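Local atomic coordinates of Exo-poly-alpha-D-galacturonosidase (Thermotoga maritima, PDB entry 3JUR), a protein that probably hydrolyses the glycosidic bonds of polygalacturonate, the backbone of pectin, as a hyperthermoactive tetrameric exopolygalacturonase of glycoside hydrolase family 28. Residues E353-I358 with K379-T384; Y388-E393 with V429-S434; G297-G302 with E339-I344. All blocks are in the same frame, centred on the assembly; numbering follows the deposited sequence.

Interaction 1 of 3, residues E353-I358 with K379-T384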
ATOM      1  N   GLU D 353      -9.238 -19.529  -9.238  1.00 21.64           N
ATOM      2  CA  GLU D 353      -9.922 -18.807 -10.324  1.00 21.45           C
ATOM      3  C   GLU D 353     -10.317 -17.385  -9.929  1.00 21.67           C
ATOM      4  O   GLU D 353      -9.565 -16.448 -10.192  1.00 21.38           O
ATOM      5  CB  GLU D 353     -11.140 -19.593 -10.843  1.00 21.41           C
ATOM      6  CG  GLU D 353     -10.778 -20.949 -11.464  1.00 22.17           C
ATOM      7  CD  GLU D 353      -9.962 -20.819 -12.753  1.00 24.29           C
ATOM      8  OE1 GLU D 353     -10.215 -19.884 -13.537  1.00 26.01           O
ATOM      9  OE2 GLU D 353      -9.063 -21.650 -12.982  1.00 24.20           O
ATOM     10  N   GLU D 354     -11.492 -17.223  -9.311  1.00 21.34           N
ATOM     11  CA  GLU D 354     -11.954 -15.907  -8.878  1.00 21.38           C
ATOM     12  C   GLU D 354     -12.348 -15.958  -7.418  1.00 20.98           C
ATOM     13  O   GLU D 354     -13.056 -16.870  -7.009  1.00 20.92           O
ATOM     14  CB  GLU D 354     -13.156 -15.413  -9.705  1.00 21.62           C
ATOM     15  CG  GLU D 354     -12.952 -15.373 -11.214  1.00 23.00           C
ATOM     16  CD  GLU D 354     -13.497 -16.608 -11.931  1.00 24.37           C
ATOM     17  OE1 GLU D 354     -14.320 -17.349 -11.341  1.00 25.59           O
ATOM     18  OE2 GLU D 354     -13.112 -16.822 -13.097  1.00 23.52           O
ATOM     19  N   VAL D 355     -11.906 -14.981  -6.632  1.00 20.83           N
ATOM     20  CA  VAL D 355     -12.271 -14.938  -5.228  1.00 20.50           C
ATOM     21  C   VAL D 355     -13.765 -14.641  -5.102  1.00 21.11           C
ATOM     22  O   VAL D 355     -14.487 -15.328  -4.379  1.00 21.32           O
ATOM     23  CB  VAL D 355     -11.438 -13.901  -4.428  1.00 20.90           C
ATOM     24  CG1 VAL D 355     -11.887 -13.873  -2.964  1.00 19.44           C
ATOM     25  CG2 VAL D 355      -9.941 -14.195  -4.528  1.00 18.28           C
ATOM     26  N   ILE D 356     -14.213 -13.615  -5.824  1.00 21.57           N
ATOM     27  CA  ILE D 356     -15.618 -13.217  -5.879  1.00 21.91           C
ATOM     28  C   ILE D 356     -16.061 -13.196  -7.349  1.00 22.26           C
ATOM     29  O   ILE D 356     -15.478 -12.492  -8.172  1.00 22.16           O
ATOM     30  CB  ILE D 356     -15.844 -11.832  -5.220  1.00 21.99           C
ATOM     31  CG1 ILE D 356     -15.506 -11.885  -3.719  1.00 22.41           C
ATOM     32  CG2 ILE D 356     -17.279 -11.354  -5.427  1.00 22.15           C
ATOM     33  CD1 ILE D 356     -15.199 -10.512  -3.114  1.00 23.54           C
ATOM     34  N   ARG D 357     -17.089 -13.983  -7.661  1.00 22.48           N
ATOM     35  CA  ARG D 357     -17.584 -14.113  -9.014  1.00 23.04           C
ATOM     36  C   ARG D 357     -19.088 -13.886  -9.071  1.00 22.80           C
ATOM     37  O   ARG D 357     -19.849 -14.562  -8.382  1.00 23.00           O
ATOM     38  CB  ARG D 357     -17.260 -15.508  -9.578  1.00 22.84           C
ATOM     39  CG  ARG D 357     -17.772 -15.739 -11.002  1.00 24.66           C
ATOM     40  CD  ARG D 357     -16.828 -15.117 -12.000  1.00 26.67           C
ATOM     41  NE  ARG D 357     -17.289 -15.181 -13.387  1.00 28.41           N
ATOM     42  CZ  ARG D 357     -17.130 -16.217 -14.208  1.00 29.96           C
ATOM     43  NH1 ARG D 357     -17.580 -16.137 -15.452  1.00 31.16           N
ATOM     44  NH2 ARG D 357     -16.541 -17.332 -13.799  1.00 31.34           N
ATOM     45  N   ILE D 358     -19.510 -12.936  -9.898  1.00 22.57           N
ATOM     46  CA  ILE D 358     -20.933 -12.768 -10.196  1.00 22.84           C
ATOM     47  C   ILE D 358     -21.093 -12.770 -11.705  1.00 23.04           C
ATOM     48  O   ILE D 358     -20.504 -11.936 -12.405  1.00 23.15           O
ATOM     49  CB  ILE D 358     -21.539 -11.489  -9.571  1.00 22.89           C
ATOM     50  CG1 ILE D 358     -21.276 -11.460  -8.061  1.00 22.61           C
ATOM     51  CG2 ILE D 358     -23.056 -11.410  -9.865  1.00 22.54           C
ATOM     52  CD1 ILE D 358     -21.781 -10.205  -7.362  1.00 22.62           C
ATOM     53  N   LYS D 379     -17.973  -8.588   3.738  1.00 22.49           N
ATOM     54  CA  LYS D 379     -17.365  -7.793   4.789  1.00 22.39           C
ATOM     55  C   LYS D 379     -16.380  -8.645   5.560  1.00 21.98           C
ATOM     56  O   LYS D 379     -16.675  -9.801   5.903  1.00 22.30           O
ATOM     57  CB  LYS D 379     -18.444  -7.201   5.704  1.00 22.80           C
ATOM     58  CG  LYS D 379     -17.959  -6.789   7.080  1.00 24.29           C
ATOM     59  CD  LYS D 379     -17.952  -5.309   7.271  1.00 29.24           C
ATOM     60  CE  LYS D 379     -19.306  -4.815   7.707  1.00 30.17           C
ATOM     61  NZ  LYS D 379     -19.221  -3.431   8.247  1.00 32.24           N
ATOM     62  N   ASN D 380     -15.213  -8.070   5.834  1.00 21.43           N
ATOM     63  CA  ASN D 380     -14.152  -8.761   6.582  1.00 21.90           C
ATOM     64  C   ASN D 380     -13.716 -10.074   5.931  1.00 21.58           C
ATOM     65  O   ASN D 380     -13.567 -11.098   6.602  1.00 21.65           O
ATOM     66  CB  ASN D 380     -14.545  -8.971   8.057  1.00 21.71           C
ATOM     67  CG  ASN D 380     -13.348  -9.265   8.948  1.00 23.64           C
ATOM     68  OD1 ASN D 380     -12.252  -8.751   8.720  1.00 26.24           O
ATOM     69  ND2 ASN D 380     -13.553 -10.098   9.972  1.00 23.24           N
ATOM     70  N   LEU D 381     -13.527 -10.032   4.612  1.00 21.61           N
ATOM     71  CA  LEU D 381     -12.941 -11.152   3.884  1.00 21.25           C
ATOM     72  C   LEU D 381     -11.430 -10.998   3.866  1.00 21.18           C
ATOM     73  O   LEU D 381     -10.898  -9.907   3.629  1.00 21.43           O
ATOM     74  CB  LEU D 381     -13.499 -11.243   2.454  1.00 21.37           C
ATOM     75  CG  LEU D 381     -12.816 -12.159   1.415  1.00 20.84           C
ATOM     76  CD1 LEU D 381     -12.943 -13.642   1.801  1.00 19.86           C
ATOM     77  CD2 LEU D 381     -13.387 -11.910   0.026  1.00 20.04           C
ATOM     78  N   LYS D 382     -10.737 -12.091   4.158  1.00 21.28           N
ATOM     79  CA  LYS D 382      -9.297 -12.147   3.998  1.00 21.13           C
ATOM     80  C   LYS D 382      -9.020 -13.256   3.001  1.00 21.47           C
ATOM     81  O   LYS D 382      -9.389 -14.426   3.229  1.00 21.02           O
ATOM     82  CB  LYS D 382      -8.606 -12.391   5.339  1.00 21.57           C
ATOM     83  CG  LYS D 382      -8.829 -11.249   6.333  1.00 21.70           C
ATOM     84  CD  LYS D 382      -8.050 -11.449   7.606  1.00 23.57           C
ATOM     85  CE  LYS D 382      -8.845 -11.011   8.835  1.00 26.14           C
ATOM     86  NZ  LYS D 382      -9.470  -9.677   8.689  1.00 26.10           N
ATOM     87  N   ALA D 383      -8.415 -12.885   1.875  1.00 20.88           N
ATOM     88  CA  ALA D 383      -8.223 -13.835   0.796  1.00 21.44           C
ATOM     89  C   ALA D 383      -6.887 -13.732   0.103  1.00 21.57           C
ATOM     90  O   ALA D 383      -6.265 -12.668   0.016  1.00 21.34           O
ATOM     91  CB  ALA D 383      -9.374 -13.759  -0.249  1.00 21.46           C
ATOM     92  N   THR D 384      -6.482 -14.872  -0.430  1.00 21.46           N
ATOM     93  CA  THR D 384      -5.196 -15.036  -1.035  1.00 21.86           C
ATOM     94  C   THR D 384      -5.397 -15.761  -2.376  1.00 21.57           C
ATOM     95  O   THR D 384      -6.201 -16.679  -2.464  1.00 21.29           O
ATOM     96  CB  THR D 384      -4.281 -15.774  -0.017  1.00 21.76           C
ATOM     97  OG1 THR D 384      -3.350 -14.834   0.550  1.00 23.67           O
ATOM     98  CG2 THR D 384      -3.544 -16.902  -0.623  1.00 22.05           C
TER

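Interaction 2 of 3, residues Y388-E393 with V429-S434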
ATOM      1  N   TYR D 388      -8.595 -13.687 -10.705  1.00 20.07           N
ATOM      2  CA  TYR D 388      -9.391 -12.493 -10.391  1.00 20.27           C
ATOM      3  C   TYR D 388      -9.694 -12.392  -8.901  1.00 20.31           C
ATOM      4  O   TYR D 388     -10.021 -13.393  -8.261  1.00 20.26           O
ATOM      5  CB  TYR D 388     -10.731 -12.528 -11.127  1.00 19.97           C
ATOM      6  CG  TYR D 388     -10.617 -12.497 -12.631  1.00 20.59           C
ATOM      7  CD1 TYR D 388     -10.795 -11.304 -13.335  1.00 19.10           C
ATOM      8  CD2 TYR D 388     -10.330 -13.662 -13.350  1.00 20.54           C
ATOM      9  CE1 TYR D 388     -10.694 -11.276 -14.723  1.00 21.38           C
ATOM     10  CE2 TYR D 388     -10.227 -13.648 -14.740  1.00 21.31           C
ATOM     11  CZ  TYR D 388     -10.411 -12.454 -15.417  1.00 22.12           C
ATOM     12  OH  TYR D 388     -10.301 -12.447 -16.781  1.00 23.00           O
ATOM     13  N   ALA D 389      -9.588 -11.191  -8.346  1.00 19.97           N
ATOM     14  CA  ALA D 389     -10.121 -10.954  -7.007  1.00 19.90           C
ATOM     15  C   ALA D 389     -11.629 -10.753  -7.125  1.00 19.66           C
ATOM     16  O   ALA D 389     -12.413 -11.433  -6.456  1.00 19.58           O
ATOM     17  CB  ALA D 389      -9.449  -9.726  -6.351  1.00 19.64           C
ATOM     18  N   VAL D 390     -12.028  -9.822  -7.987  1.00 19.40           N
ATOM     19  CA  VAL D 390     -13.443  -9.507  -8.200  1.00 19.74           C
ATOM     20  C   VAL D 390     -13.765  -9.516  -9.704  1.00 20.40           C
ATOM     21  O   VAL D 390     -13.194  -8.744 -10.483  1.00 20.71           O
ATOM     22  CB  VAL D 390     -13.833  -8.140  -7.591  1.00 20.05           C
ATOM     23  CG1 VAL D 390     -15.317  -7.856  -7.806  1.00 19.73           C
ATOM     24  CG2 VAL D 390     -13.500  -8.074  -6.107  1.00 19.18           C
ATOM     25  N   ARG D 391     -14.670 -10.409 -10.096  1.00 20.47           N
ATOM     26  CA  ARG D 391     -15.131 -10.509 -11.470  1.00 20.49           C
ATOM     27  C   ARG D 391     -16.660 -10.459 -11.474  1.00 20.93           C
ATOM     28  O   ARG D 391     -17.321 -11.399 -11.023  1.00 20.11           O
ATOM     29  CB  ARG D 391     -14.616 -11.805 -12.096  1.00 21.19           C
ATOM     30  CG  ARG D 391     -14.890 -11.949 -13.590  1.00 21.43           C
ATOM     31  CD  ARG D 391     -14.401 -13.301 -14.085  1.00 22.24           C
ATOM     32  NE  ARG D 391     -14.662 -13.484 -15.506  1.00 22.53           N
ATOM     33  CZ  ARG D 391     -14.279 -14.540 -16.224  1.00 23.51           C
ATOM     34  NH1 ARG D 391     -13.619 -15.551 -15.663  1.00 23.01           N
ATOM     35  NH2 ARG D 391     -14.570 -14.586 -17.516  1.00 23.00           N
ATOM     36  N   ILE D 392     -17.213  -9.337 -11.947  1.00 21.00           N
ATOM     37  CA  ILE D 392     -18.663  -9.109 -11.897  1.00 21.43           C
ATOM     38  C   ILE D 392     -19.171  -8.745 -13.284  1.00 21.61           C
ATOM     39  O   ILE D 392     -18.768  -7.735 -13.856  1.00 21.43           O
ATOM     40  CB  ILE D 392     -19.056  -8.013 -10.853  1.00 21.50           C
ATOM     41  CG1 ILE D 392     -18.698  -8.479  -9.440  1.00 20.54           C
ATOM     42  CG2 ILE D 392     -20.568  -7.658 -10.959  1.00 21.04           C
ATOM     43  CD1 ILE D 392     -18.703  -7.370  -8.388  1.00 20.98           C
ATOM     44  N   GLU D 393     -20.029  -9.597 -13.833  1.00 21.74           N
ATOM     45  CA  GLU D 393     -20.538  -9.383 -15.183  1.00 22.52           C
ATOM     46  C   GLU D 393     -22.064  -9.460 -15.264  1.00 21.96           C
ATOM     47  O   GLU D 393     -22.671 -10.537 -15.115  1.00 22.01           O
ATOM     48  CB  GLU D 393     -19.854 -10.339 -16.169  1.00 22.41           C
ATOM     49  CG  GLU D 393     -18.369 -10.017 -16.335  1.00 25.51           C
ATOM     50  CD  GLU D 393     -17.556 -11.128 -16.986  1.00 28.23           C
ATOM     51  OE1 GLU D 393     -17.110 -10.922 -18.140  1.00 29.96           O
ATOM     52  OE2 GLU D 393     -17.352 -12.190 -16.355  1.00 28.17           O
ATOM     53  N   VAL D 429     -10.685  -1.182   1.746  1.00 22.56           N
ATOM     54  CA  VAL D 429     -10.197  -2.432   1.133  1.00 22.93           C
ATOM     55  C   VAL D 429      -8.730  -2.338   0.728  1.00 23.14           C
ATOM     56  O   VAL D 429      -8.245  -1.276   0.328  1.00 23.36           O
ATOM     57  CB  VAL D 429     -11.011  -2.872  -0.123  1.00 23.03           C
ATOM     58  CG1 VAL D 429     -12.451  -3.215   0.237  1.00 22.32           C
ATOM     59  CG2 VAL D 429     -10.954  -1.793  -1.206  1.00 23.48           C
ATOM     60  N   ILE D 430      -8.031  -3.461   0.848  1.00 23.42           N
ATOM     61  CA  ILE D 430      -6.682  -3.595   0.325  1.00 23.52           C
ATOM     62  C   ILE D 430      -6.752  -4.666  -0.756  1.00 23.93           C
ATOM     63  O   ILE D 430      -7.237  -5.776  -0.516  1.00 23.29           O
ATOM     64  CB  ILE D 430      -5.651  -3.953   1.435  1.00 23.61           C
ATOM     65  CG1 ILE D 430      -5.662  -2.890   2.547  1.00 23.72           C
ATOM     66  CG2 ILE D 430      -4.246  -4.126   0.837  1.00 23.31           C
ATOM     67  CD1 ILE D 430      -4.753  -3.184   3.762  1.00 23.40           C
ATOM     68  N   MET D 431      -6.295  -4.315  -1.952  1.00 24.71           N
ATOM     69  CA  MET D 431      -6.333  -5.215  -3.102  1.00 26.07           C
ATOM     70  C   MET D 431      -4.976  -5.239  -3.757  1.00 25.74           C
ATOM     71  O   MET D 431      -4.551  -4.227  -4.305  1.00 25.49           O
ATOM     72  CB  MET D 431      -7.361  -4.741  -4.128  1.00 26.68           C
ATOM     73  CG  MET D 431      -8.772  -5.084  -3.786  1.00 30.74           C
ATOM     74  SD  MET D 431      -9.717  -5.403  -5.293  1.00 38.12           S
ATOM     75  CE  MET D 431     -10.827  -6.614  -4.616  1.00 37.63           C
ATOM     76  N   ASN D 432      -4.305  -6.391  -3.704  1.00 26.07           N
ATOM     77  CA  ASN D 432      -2.933  -6.539  -4.210  1.00 26.88           C
ATOM     78  C   ASN D 432      -2.058  -5.319  -3.895  1.00 27.05           C
ATOM     79  O   ASN D 432      -1.425  -4.747  -4.786  1.00 26.90           O
ATOM     80  CB  ASN D 432      -2.922  -6.837  -5.723  1.00 27.18           C
ATOM     81  CG  ASN D 432      -3.798  -8.031  -6.100  1.00 29.13           C
ATOM     82  OD1 ASN D 432      -3.933  -8.999  -5.346  1.00 30.53           O
ATOM     83  ND2 ASN D 432      -4.424  -7.948  -7.267  1.00 31.98           N
ATOM     84  N   GLY D 433      -2.051  -4.906  -2.627  1.00 26.88           N
ATOM     85  CA  GLY D 433      -1.184  -3.813  -2.191  1.00 27.06           C
ATOM     86  C   GLY D 433      -1.745  -2.404  -2.284  1.00 26.94           C
ATOM     87  O   GLY D 433      -1.199  -1.486  -1.671  1.00 27.18           O
ATOM     88  N   SER D 434      -2.824  -2.229  -3.045  1.00 26.46           N
ATOM     89  CA  SER D 434      -3.474  -0.926  -3.180  1.00 26.25           C
ATOM     90  C   SER D 434      -4.541  -0.754  -2.107  1.00 25.89           C
ATOM     91  O   SER D 434      -5.434  -1.586  -1.973  1.00 25.71           O
ATOM     92  CB  SER D 434      -4.111  -0.770  -4.569  1.00 26.13           C
ATOM     93  OG  SER D 434      -3.152  -0.409  -5.545  1.00 26.17           O
TER

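Interaction 3 of 3, residues G297-G302 with E339-I344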
ATOM      1  N   GLY D 297     -16.513 -23.745  -5.983  1.00 25.81           N
ATOM      2  CA  GLY D 297     -16.943 -22.598  -5.203  1.00 25.47           C
ATOM      3  C   GLY D 297     -17.216 -22.956  -3.751  1.00 25.29           C
ATOM      4  O   GLY D 297     -17.703 -24.049  -3.448  1.00 25.26           O
ATOM      5  N   GLY D 298     -16.898 -22.033  -2.852  1.00 24.91           N
ATOM      6  CA  GLY D 298     -17.107 -22.245  -1.423  1.00 24.66           C
ATOM      7  C   GLY D 298     -18.561 -22.023  -1.046  1.00 24.68           C
ATOM      8  O   GLY D 298     -19.220 -22.925  -0.520  1.00 24.14           O
ATOM      9  N   LEU D 299     -19.041 -20.806  -1.296  1.00 24.56           N
ATOM     10  CA  LEU D 299     -20.457 -20.477  -1.178  1.00 24.48           C
ATOM     11  C   LEU D 299     -20.976 -20.055  -2.540  1.00 24.47           C
ATOM     12  O   LEU D 299     -20.512 -19.062  -3.113  1.00 24.60           O
ATOM     13  CB  LEU D 299     -20.713 -19.360  -0.161  1.00 24.46           C
ATOM     14  CG  LEU D 299     -22.234 -19.184   0.018  1.00 25.34           C
ATOM     15  CD1 LEU D 299     -22.819 -20.192   1.041  1.00 25.95           C
ATOM     16  CD2 LEU D 299     -22.626 -17.778   0.348  1.00 25.14           C
ATOM     17  N   VAL D 300     -21.953 -20.804  -3.049  1.00 24.20           N
ATOM     18  CA  VAL D 300     -22.439 -20.611  -4.403  1.00 23.84           C
ATOM     19  C   VAL D 300     -23.950 -20.370  -4.411  1.00 24.25           C
ATOM     20  O   VAL D 300     -24.692 -20.999  -3.649  1.00 24.70           O
ATOM     21  CB  VAL D 300     -22.051 -21.811  -5.303  1.00 23.53           C
ATOM     22  CG1 VAL D 300     -22.412 -21.561  -6.771  1.00 22.56           C
ATOM     23  CG2 VAL D 300     -20.569 -22.087  -5.194  1.00 24.20           C
ATOM     24  N   ILE D 301     -24.395 -19.428  -5.241  1.00 24.16           N
ATOM     25  CA  ILE D 301     -25.825 -19.243  -5.487  1.00 24.16           C
ATOM     26  C   ILE D 301     -26.083 -19.510  -6.976  1.00 24.17           C
ATOM     27  O   ILE D 301     -25.375 -18.971  -7.835  1.00 24.18           O
ATOM     28  CB  ILE D 301     -26.350 -17.812  -5.099  1.00 24.10           C
ATOM     29  CG1 ILE D 301     -25.748 -17.273  -3.785  1.00 23.90           C
ATOM     30  CG2 ILE D 301     -27.879 -17.799  -5.055  1.00 23.40           C
ATOM     31  CD1 ILE D 301     -26.145 -18.015  -2.520  1.00 23.41           C
ATOM     32  N   GLY D 302     -27.072 -20.359  -7.272  1.00 24.05           N
ATOM     33  CA  GLY D 302     -27.445 -20.680  -8.655  1.00 23.37           C
ATOM     34  C   GLY D 302     -26.772 -21.928  -9.210  1.00 23.32           C
ATOM     35  O   GLY D 302     -26.111 -22.656  -8.468  1.00 23.95           O
ATOM     36  N   GLU D 339     -30.575 -11.983  -3.987  1.00 23.24           N
ATOM     37  CA  GLU D 339     -30.478 -10.720  -3.250  1.00 23.76           C
ATOM     38  C   GLU D 339     -30.345 -10.916  -1.745  1.00 23.30           C
ATOM     39  O   GLU D 339     -30.788 -11.931  -1.208  1.00 22.96           O
ATOM     40  CB  GLU D 339     -31.668  -9.800  -3.559  1.00 24.30           C
ATOM     41  CG  GLU D 339     -33.022 -10.319  -3.132  1.00 26.27           C
ATOM     42  CD  GLU D 339     -34.135  -9.317  -3.400  1.00 29.68           C
ATOM     43  OE1 GLU D 339     -34.007  -8.516  -4.352  1.00 30.28           O
ATOM     44  OE2 GLU D 339     -35.143  -9.334  -2.660  1.00 31.11           O
ATOM     45  N   ASN D 340     -29.750  -9.926  -1.080  1.00 22.53           N
ATOM     46  CA  ASN D 340     -29.473  -9.998   0.347  1.00 22.71           C
ATOM     47  C   ASN D 340     -28.634 -11.228   0.679  1.00 22.45           C
ATOM     48  O   ASN D 340     -29.051 -12.100   1.458  1.00 22.58           O
ATOM     49  CB  ASN D 340     -30.769  -9.957   1.174  1.00 22.72           C
ATOM     50  CG  ASN D 340     -31.113  -8.562   1.656  1.00 23.66           C
ATOM     51  OD1 ASN D 340     -30.424  -7.589   1.344  1.00 23.82           O
ATOM     52  ND2 ASN D 340     -32.178  -8.460   2.448  1.00 24.63           N
ATOM     53  N   ILE D 341     -27.468 -11.305   0.041  1.00 21.94           N
ATOM     54  CA  ILE D 341     -26.509 -12.373   0.276  1.00 21.64           C
ATOM     55  C   ILE D 341     -25.355 -11.754   1.063  1.00 21.70           C
ATOM     56  O   ILE D 341     -24.766 -10.749   0.634  1.00 21.13           O
ATOM     57  CB  ILE D 341     -25.985 -13.004  -1.061  1.00 21.94           C
ATOM     58  CG1 ILE D 341     -27.137 -13.301  -2.036  1.00 21.10           C
ATOM     59  CG2 ILE D 341     -25.145 -14.276  -0.782  1.00 21.82           C
ATOM     60  CD1 ILE D 341     -28.181 -14.333  -1.540  1.00 19.29           C
ATOM     61  N   PHE D 342     -25.051 -12.344   2.218  1.00 21.34           N
ATOM     62  CA  PHE D 342     -24.072 -11.792   3.142  1.00 21.81           C
ATOM     63  C   PHE D 342     -22.923 -12.760   3.352  1.00 21.99           C
ATOM     64  O   PHE D 342     -23.119 -13.865   3.849  1.00 22.26           O
ATOM     65  CB  PHE D 342     -24.734 -11.455   4.488  1.00 21.97           C
ATOM     66  CG  PHE D 342     -25.780 -10.391   4.392  1.00 23.04           C
ATOM     67  CD1 PHE D 342     -25.463  -9.065   4.649  1.00 23.55           C
ATOM     68  CD2 PHE D 342     -27.082 -10.712   4.026  1.00 24.16           C
ATOM     69  CE1 PHE D 342     -26.430  -8.072   4.559  1.00 24.87           C
ATOM     70  CE2 PHE D 342     -28.058  -9.721   3.919  1.00 25.16           C
ATOM     71  CZ  PHE D 342     -27.734  -8.404   4.188  1.00 24.35           C
ATOM     72  N   PHE D 343     -21.726 -12.322   2.976  1.00 22.03           N
ATOM     73  CA  PHE D 343     -20.518 -13.140   3.003  1.00 21.89           C
ATOM     74  C   PHE D 343     -19.552 -12.446   3.962  1.00 21.82           C
ATOM     75  O   PHE D 343     -18.790 -11.565   3.555  1.00 21.93           O
ATOM     76  CB  PHE D 343     -19.939 -13.238   1.580  1.00 21.62           C
ATOM     77  CG  PHE D 343     -18.941 -14.342   1.386  1.00 21.97           C
ATOM     78  CD1 PHE D 343     -19.346 -15.678   1.378  1.00 23.27           C
ATOM     79  CD2 PHE D 343     -17.595 -14.048   1.184  1.00 20.97           C
ATOM     80  CE1 PHE D 343     -18.411 -16.709   1.191  1.00 22.50           C
ATOM     81  CE2 PHE D 343     -16.662 -15.058   0.997  1.00 21.81           C
ATOM     82  CZ  PHE D 343     -17.070 -16.392   0.989  1.00 22.54           C
ATOM     83  N   ILE D 344     -19.602 -12.843   5.236  1.00 21.55           N
ATOM     84  CA  ILE D 344     -18.994 -12.080   6.333  1.00 21.63           C
ATOM     85  C   ILE D 344     -17.967 -12.890   7.112  1.00 21.30           C
ATOM     86  O   ILE D 344     -18.224 -14.039   7.467  1.00 20.73           O
ATOM     87  CB  ILE D 344     -20.083 -11.630   7.371  1.00 21.94           C
ATOM     88  CG1 ILE D 344     -21.322 -11.043   6.676  1.00 23.34           C
ATOM     89  CG2 ILE D 344     -19.505 -10.661   8.424  1.00 21.92           C
ATOM     90  CD1 ILE D 344     -21.072  -9.770   5.891  1.00 23.73           C
TER

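Interaction 1 of 3, residues E353-I358 with K379-T384
V355 and I356 face L381 and A383 in a small, wholly apolar contact: it buries 140 Å² summed over both sides, and no hydrogen bond crosses it. Along 353-358, the acidic residues come first and stay on the far side. E353 forms a salt bridge with K387. The buried E354 carboxylate is paired through OE1 with R324 and through OE2 with R391, while R357 NH2 adds a weak third link to E354 OE1 at 3.3 Å. Such a cluster of arginines would be expected to keep E354 ionised.

At V355 the chain turns a corner, and the side chain swings toward the other segment. CG1 lies anti to the backbone N (chi1 179°), which sends this branch forward to A383 CB at 3.7 Å and to L381 CD2 at 3.9 Å. I356 joins through its tip alone, CD1 standing 3.9 Å from L381 CD2. That CD2 methyl is therefore shared by V355 CG1 and I356 CD1. The side chains of I356 and L381 run antiparallel where they meet. R357 and I358 then leave as strand.

On the other segment, N380 has left-handed backbone angles where the chain turns between strands 372-379 and 382-384. K382 NZ bonds to N380 OD1 at 2.9 Å, tilted 29° from the carbonyl plane.

Facing residues from two sheets across the interior are characteristic of the right-handed parallel beta-helix of this family. Here V355 and I356 hydrogen-bond through the backbone to the next turn, at Y388 and A389, and I356 also packs on I405 of strand 400-406. L381 and A383 lean on F343 and A348 of strand 337-349, and K382 and T384 touch T384 and K382 of a second subunit.

Interaction 2 of 3, residues Y388-E393 with V429-S434
M431 N donates to S434 O at 2.9 Å, and S434 N returns a bond of the same length to M431 O, fixing the backbone of the methionine whose methyl reaches A389 and V390. This reciprocal pair closes a type I' turn through N432 and G433, a tight two-residue hairpin joining antiparallel strands 429-431 and 434-436. The turn has further anchors: N432 OD1 accepts from A413 N, and G433 N donates to E411 OE2.

Across the contact the work is done by M431 CE. With CG beside the backbone N (chi1 -79°) and the chain bent again at chi2 and chi3, the thioether carries its methyl to A389 CB at 3.8 Å and V390 CG2 at 3.4 Å. The second distance is shorter than usual van der Waals contact, so packing is tight there. V390 and M431 lie at about a right angle, a methyl of the valine meeting the end of the methionine.

The hairpin belongs to the C-terminal end of the parallel beta-helix, where parallel pairing gives way to antiparallel strands. A389 marks the corner leading into strand 390-393, and M431 covers this corner from the other side of the interior, together with I410; V390 also packs on I405.

The other side of strand 388-393 is polar. R391, extended throughout, lays CD 4.0 Å above the centre of the Y388 ring, and Y388 CZ in turn sits over one face of its guanidinium. R391 NE bonds to E393 OE2 at 3.1 Å (137° at the hydrogen), from above the carboxylate plane, in a salt bridge that ties alternate residues together. At the hairpin, I430 packs on G433 of a second subunit, while S434 OG hydrogen-bonds to R435 N of a third.

Interaction 3 of 3, residues G297-G302 with E339-I344
L299 and F343 make the aromatic part of this contact. L299 CB is 3.8 Å from F343 CE1, an oblique approach to the ring, while L299 CD2 reaches F343 CD1 at 4.0 Å. Both side chains have CG anti to the backbone N (chi1 -174° and -164°), and the leucine and the phenylalanine run antiparallel alongside one another.

The aliphatic part is looser. I301 CD1 stands 4.2 Å from I341 CG2, and that same methyl of I341 lies 4.5 Å from L299 CD2, between the two residues of strand 299-301.

The backbones exchange no hydrogen bonds. The axes of the short strands 299-301 and 339-344 come within 10.0 Å, with their N-to-C directions 169° apart, as expected of two sheets facing each other across the interior of a parallel beta-helix; each strand pairs within its own sheet. Alternate residues L299, I301, I341 and F343 point inward, where A314, Y319 and V309 are among the residues that pack against them.

Polar and outward groups have partners elsewhere: E339 OE1 forms a salt bridge with R374 NH1, N340 ND2 bonds to N311 OD1, and F342 stacks with F377 and packs against L6, A7 and I10 of helix 6-16.

Overall arrangement
The contacts follow in series along the chain: interaction 3 closes before interaction 1 opens, and interaction 1 before interaction 2. Their first segments share one sheet of the beta-helix, through strands 299-301, 357-359 and 388-393. Interactions 1 and 2 set it against the face of 382-384, 408-411 and 429-431, interaction 3 against that of 339-344 and 372-379. Interactions 1 and 2 have centres about 8 Å apart and join through probable hydrogen bonds such as I358 O to E393 N (2.8 Å). Interactions 3 and 1, centres about 11 Å apart, meet at F343 O and K379 N (3.1 Å). The apolar interior thus extends toward the C-terminal end, where interactions 1 and 2 both reach a second subunit.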